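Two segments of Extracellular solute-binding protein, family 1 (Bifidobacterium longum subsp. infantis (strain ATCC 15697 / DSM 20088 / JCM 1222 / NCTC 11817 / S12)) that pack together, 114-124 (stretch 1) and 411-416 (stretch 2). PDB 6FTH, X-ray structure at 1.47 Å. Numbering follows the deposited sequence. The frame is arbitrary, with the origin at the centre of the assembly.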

# COMPACT_ATOMS: atom_id res chain seq x y z
N PRO A 114 -13.32 -7.56 -23.51
CA PRO A 114 -14.43 -8.07 -22.69
C PRO A 114 -14.00 -8.57 -21.31
O PRO A 114 -14.78 -8.47 -20.36
CB PRO A 114 -15.04 -9.17 -23.57
CG PRO A 114 -14.00 -9.48 -24.59
CD PRO A 114 -13.26 -8.20 -24.83
N ASN A 115 -12.78 -9.09 -21.16
CA ASN A 115 -12.37 -9.58 -19.85
C ASN A 115 -12.12 -8.41 -18.89
O ASN A 115 -12.28 -8.55 -17.68
CB ASN A 115 -11.12 -10.45 -19.96
CG ASN A 115 -11.36 -11.74 -20.74
OD1 ASN A 115 -12.43 -12.32 -20.68
ND2 ASN A 115 -10.36 -12.17 -21.48
N VAL A 116 -11.72 -7.27 -19.45
CA VAL A 116 -11.58 -6.04 -18.67
C VAL A 116 -12.94 -5.49 -18.31
O VAL A 116 -13.16 -5.00 -17.20
CB VAL A 116 -10.75 -5.00 -19.45
CG1 VAL A 116 -10.66 -3.68 -18.67
CG2 VAL A 116 -9.35 -5.52 -19.77
N LYS A 117 -13.89 -5.54 -19.25
CA LYS A 117 -15.25 -5.14 -18.91
C LYS A 117 -15.80 -5.98 -17.77
O LYS A 117 -16.51 -5.47 -16.89
CB LYS A 117 -16.17 -5.27 -20.13
CG LYS A 117 -16.04 -4.16 -21.14
CD LYS A 117 -17.27 -4.08 -22.04
CE LYS A 117 -17.42 -5.29 -22.91
NZ LYS A 117 -18.54 -5.05 -23.89
N GLN A 118 -15.51 -7.28 -17.77
CA GLN A 118 -15.99 -8.14 -16.70
C GLN A 118 -15.33 -7.78 -15.38
O GLN A 118 -15.99 -7.73 -14.33
CB GLN A 118 -15.73 -9.60 -17.07
CG GLN A 118 -16.33 -10.57 -16.12
CD GLN A 118 -17.83 -10.61 -16.23
OE1 GLN A 118 -18.39 -10.30 -17.28
NE2 GLN A 118 -18.49 -10.98 -15.15
N PHE A 119 -14.03 -7.50 -15.41
CA PHE A 119 -13.33 -6.99 -14.24
C PHE A 119 -14.08 -5.79 -13.66
O PHE A 119 -14.41 -5.76 -12.47
CB PHE A 119 -11.89 -6.65 -14.67
CG PHE A 119 -10.99 -6.03 -13.60
CD1 PHE A 119 -11.24 -6.11 -12.25
CD2 PHE A 119 -9.86 -5.34 -14.02
CE1 PHE A 119 -10.38 -5.52 -11.32
CE2 PHE A 119 -8.98 -4.77 -13.10
CZ PHE A 119 -9.25 -4.86 -11.76
N PHE A 120 -14.39 -4.82 -14.52
CA PHE A 120 -15.04 -3.59 -14.07
C PHE A 120 -16.47 -3.83 -13.61
O PHE A 120 -16.95 -3.11 -12.73
CB PHE A 120 -15.01 -2.55 -15.19
CG PHE A 120 -13.63 -2.02 -15.51
CD1 PHE A 120 -12.52 -2.30 -14.69
CD2 PHE A 120 -13.45 -1.21 -16.61
CE1 PHE A 120 -11.27 -1.76 -14.99
CE2 PHE A 120 -12.20 -0.68 -16.91
CZ PHE A 120 -11.11 -0.97 -16.11
N LYS A 121 -17.18 -4.79 -14.21
CA LYS A 121 -18.52 -5.15 -13.74
C LYS A 121 -18.47 -5.69 -12.32
O LYS A 121 -19.27 -5.30 -11.47
CB LYS A 121 -19.15 -6.20 -14.65
CG LYS A 121 -20.57 -6.64 -14.19
CD LYS A 121 -21.18 -7.69 -15.13
CE LYS A 121 -22.68 -7.93 -14.82
NZ LYS A 121 -22.91 -8.31 -13.40
N GLU A 122 -17.55 -6.63 -12.07
CA GLU A 122 -17.45 -7.26 -10.76
C GLU A 122 -16.80 -6.36 -9.72
O GLU A 122 -17.10 -6.47 -8.53
CB GLU A 122 -16.69 -8.59 -10.88
CG GLU A 122 -17.36 -9.60 -11.84
CD GLU A 122 -16.83 -11.04 -11.74
OE1 GLU A 122 -16.29 -11.43 -10.68
OE2 GLU A 122 -16.98 -11.79 -12.73
N LYS A 123 -15.88 -5.47 -10.15
CA LYS A 123 -15.14 -4.59 -9.25
C LYS A 123 -15.19 -3.15 -9.76
O LYS A 123 -14.18 -2.60 -10.22
CB LYS A 123 -13.70 -5.09 -9.12
CG LYS A 123 -13.65 -6.51 -8.54
CD LYS A 123 -12.25 -7.06 -8.38
CE LYS A 123 -12.29 -8.44 -7.71
NZ LYS A 123 -12.65 -8.33 -6.28
N PRO A 124 -16.35 -2.49 -9.65
CA PRO A 124 -16.50 -1.14 -10.22
C PRO A 124 -15.52 -0.11 -9.68
O PRO A 124 -15.19 0.85 -10.40
CB PRO A 124 -17.95 -0.77 -9.88
CG PRO A 124 -18.37 -1.72 -8.80
CD PRO A 124 -17.60 -2.98 -9.06
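Stretch 2 (411-416) GWIPDG

Stretch 2 crosses the C-terminal part of the helix formed by residues 114-122 as an irregular segment, with neither helix nor strand geometry. Trp412 and Ile413 are extended (phi/psi -149/144 and -101/106), and Pro414 continues at -66/153 before Asp415 and Gly416 turn the backbone into compact, helix-like angles. The chain approaches stretch 1 most closely at Trp412, whose CA lies 6.9 Å from the CA of Phe119, and it then runs past the end of the helix, so that Asp415 comes within reach of Lys123. No backbone-to-backbone hydrogen bond joins the two stretches; the contact, 387 Å² counted over both sides, rests chiefly on the Trp412 side chain, whose CA-to-CB bond points toward stretch 1 and whose chi1 is in the p well.

Pro114 is too far away to take part. The first contact comes from the carbonyl of Asn115, where the O atom stands 3.4 Å from Trp412 NE1. This same oxygen accepts the helical hydrogen bond from Phe119 N, and the indole nitrogen has a hydrogen-bond partner elsewhere in the structure. Val116 directs its CA-to-CB bond away from stretch 2, and Lys117 is out of reach. One turn after Pro114, Gln118 skirts the benzo portion of the indole, with its CG 4.0 Å from Trp412 CZ2 and its O 3.8 Å from Trp412 CH2.

Phe119 forms the heart of the packing. Its backbone lies over one face of the indole: Phe119 N is 3.4 Å from Trp412 CZ2, and Phe119 CA sits 3.4 Å from the centroid of the six-membered ring, only 8° off the ring normal, in a CH-pi contact. The phenyl ring, with chi1 in the t well, continues over the indole as an offset stack with the five-membered ring, the centroids 4.5 Å apart and the planes inclined by 18°. A second CH-pi contact runs the other way, with Trp412 CB 3.6 Å from the centroid of the Phe119 ring and 7° off its normal. The two residues thus cover each other through both aromatic surfaces and the aliphatic atoms at their bases.

The CA-to-CB bond of Phe120 points away, and the end of the Lys121 side chain also leads away. Glu122 directs its CA-to-CB bond toward stretch 2 and meets the edge of the indole, its CD 3.5 Å from Trp412 CH2. Its carboxylate is held within the helix by Gln118, whose NE2 donates to Glu122 OE2 at 3.0 Å. Glu122 OE1 instead receives hydrogen bonds from two waters, at 2.6 and 2.7 Å, which in turn accept from Asp415 N and Gly416 N, each at 2.8 Å. Water therefore links the carboxylate to the turning end of stretch 2.

Lys123, the first residue to leave helical phi/psi, also has its CA-to-CB bond toward stretch 2. Its CD lies 4.2 Å from Trp412 CE3 and its CE 3.8 Å from Ile413 O, while Lys123 NZ donates to Asp415 OD1 at 2.8 Å in a salt bridge. Pro124 lies beyond the contact.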

# COMPACT_ATOMS: atom_id res chain seq x y z
N GLY A 411 -3.52 -7.74 -14.41
CA GLY A 411 -4.63 -8.67 -14.52
C GLY A 411 -5.53 -8.54 -13.31
O GLY A 411 -5.41 -7.59 -12.54
N TRP A 412 -6.43 -9.52 -13.15
CA TRP A 412 -7.34 -9.49 -12.02
C TRP A 412 -7.69 -10.90 -11.59
O TRP A 412 -7.83 -11.79 -12.44
CB TRP A 412 -8.61 -8.67 -12.27
CG TRP A 412 -9.61 -9.26 -13.24
CD1 TRP A 412 -9.43 -9.52 -14.57
CD2 TRP A 412 -10.98 -9.60 -12.94
NE1 TRP A 412 -10.59 -10.04 -15.11
CE2 TRP A 412 -11.55 -10.08 -14.13
CE3 TRP A 412 -11.76 -9.54 -11.79
CZ2 TRP A 412 -12.87 -10.48 -14.20
CZ3 TRP A 412 -13.07 -9.95 -11.85
CH2 TRP A 412 -13.61 -10.42 -13.06
N ILE A 413 -7.83 -11.08 -10.28
CA ILE A 413 -8.27 -12.35 -9.69
C ILE A 413 -9.74 -12.20 -9.33
O ILE A 413 -10.06 -11.49 -8.36
CB ILE A 413 -7.43 -12.75 -8.46
CG1 ILE A 413 -5.92 -12.76 -8.76
CG2 ILE A 413 -7.89 -14.11 -7.94
CD1 ILE A 413 -5.46 -13.70 -9.84
N PRO A 414 -10.67 -12.81 -10.08
CA PRO A 414 -12.10 -12.68 -9.76
C PRO A 414 -12.43 -13.34 -8.43
O PRO A 414 -11.79 -14.31 -8.01
CB PRO A 414 -12.79 -13.41 -10.92
CG PRO A 414 -11.77 -13.45 -12.04
CD PRO A 414 -10.45 -13.59 -11.32
N ASP A 415 -13.49 -12.84 -7.78
CA ASP A 415 -13.91 -13.41 -6.50
C ASP A 415 -14.35 -14.88 -6.62
O ASP A 415 -14.28 -15.63 -5.62
CB ASP A 415 -15.06 -12.60 -5.92
CG ASP A 415 -14.63 -11.27 -5.34
OD1 ASP A 415 -13.43 -10.87 -5.42
OD2 ASP A 415 -15.53 -10.58 -4.79
N GLY A 416 -14.79 -15.31 -7.81
CA GLY A 416 -15.16 -16.71 -8.02
C GLY A 416 -13.99 -17.68 -8.08
O GLY A 416 -14.22 -18.90 -8.07
O HOH W 1 -14.89 -10.56 -8.68
O HOH W 2 -16.09 -14.04 -9.97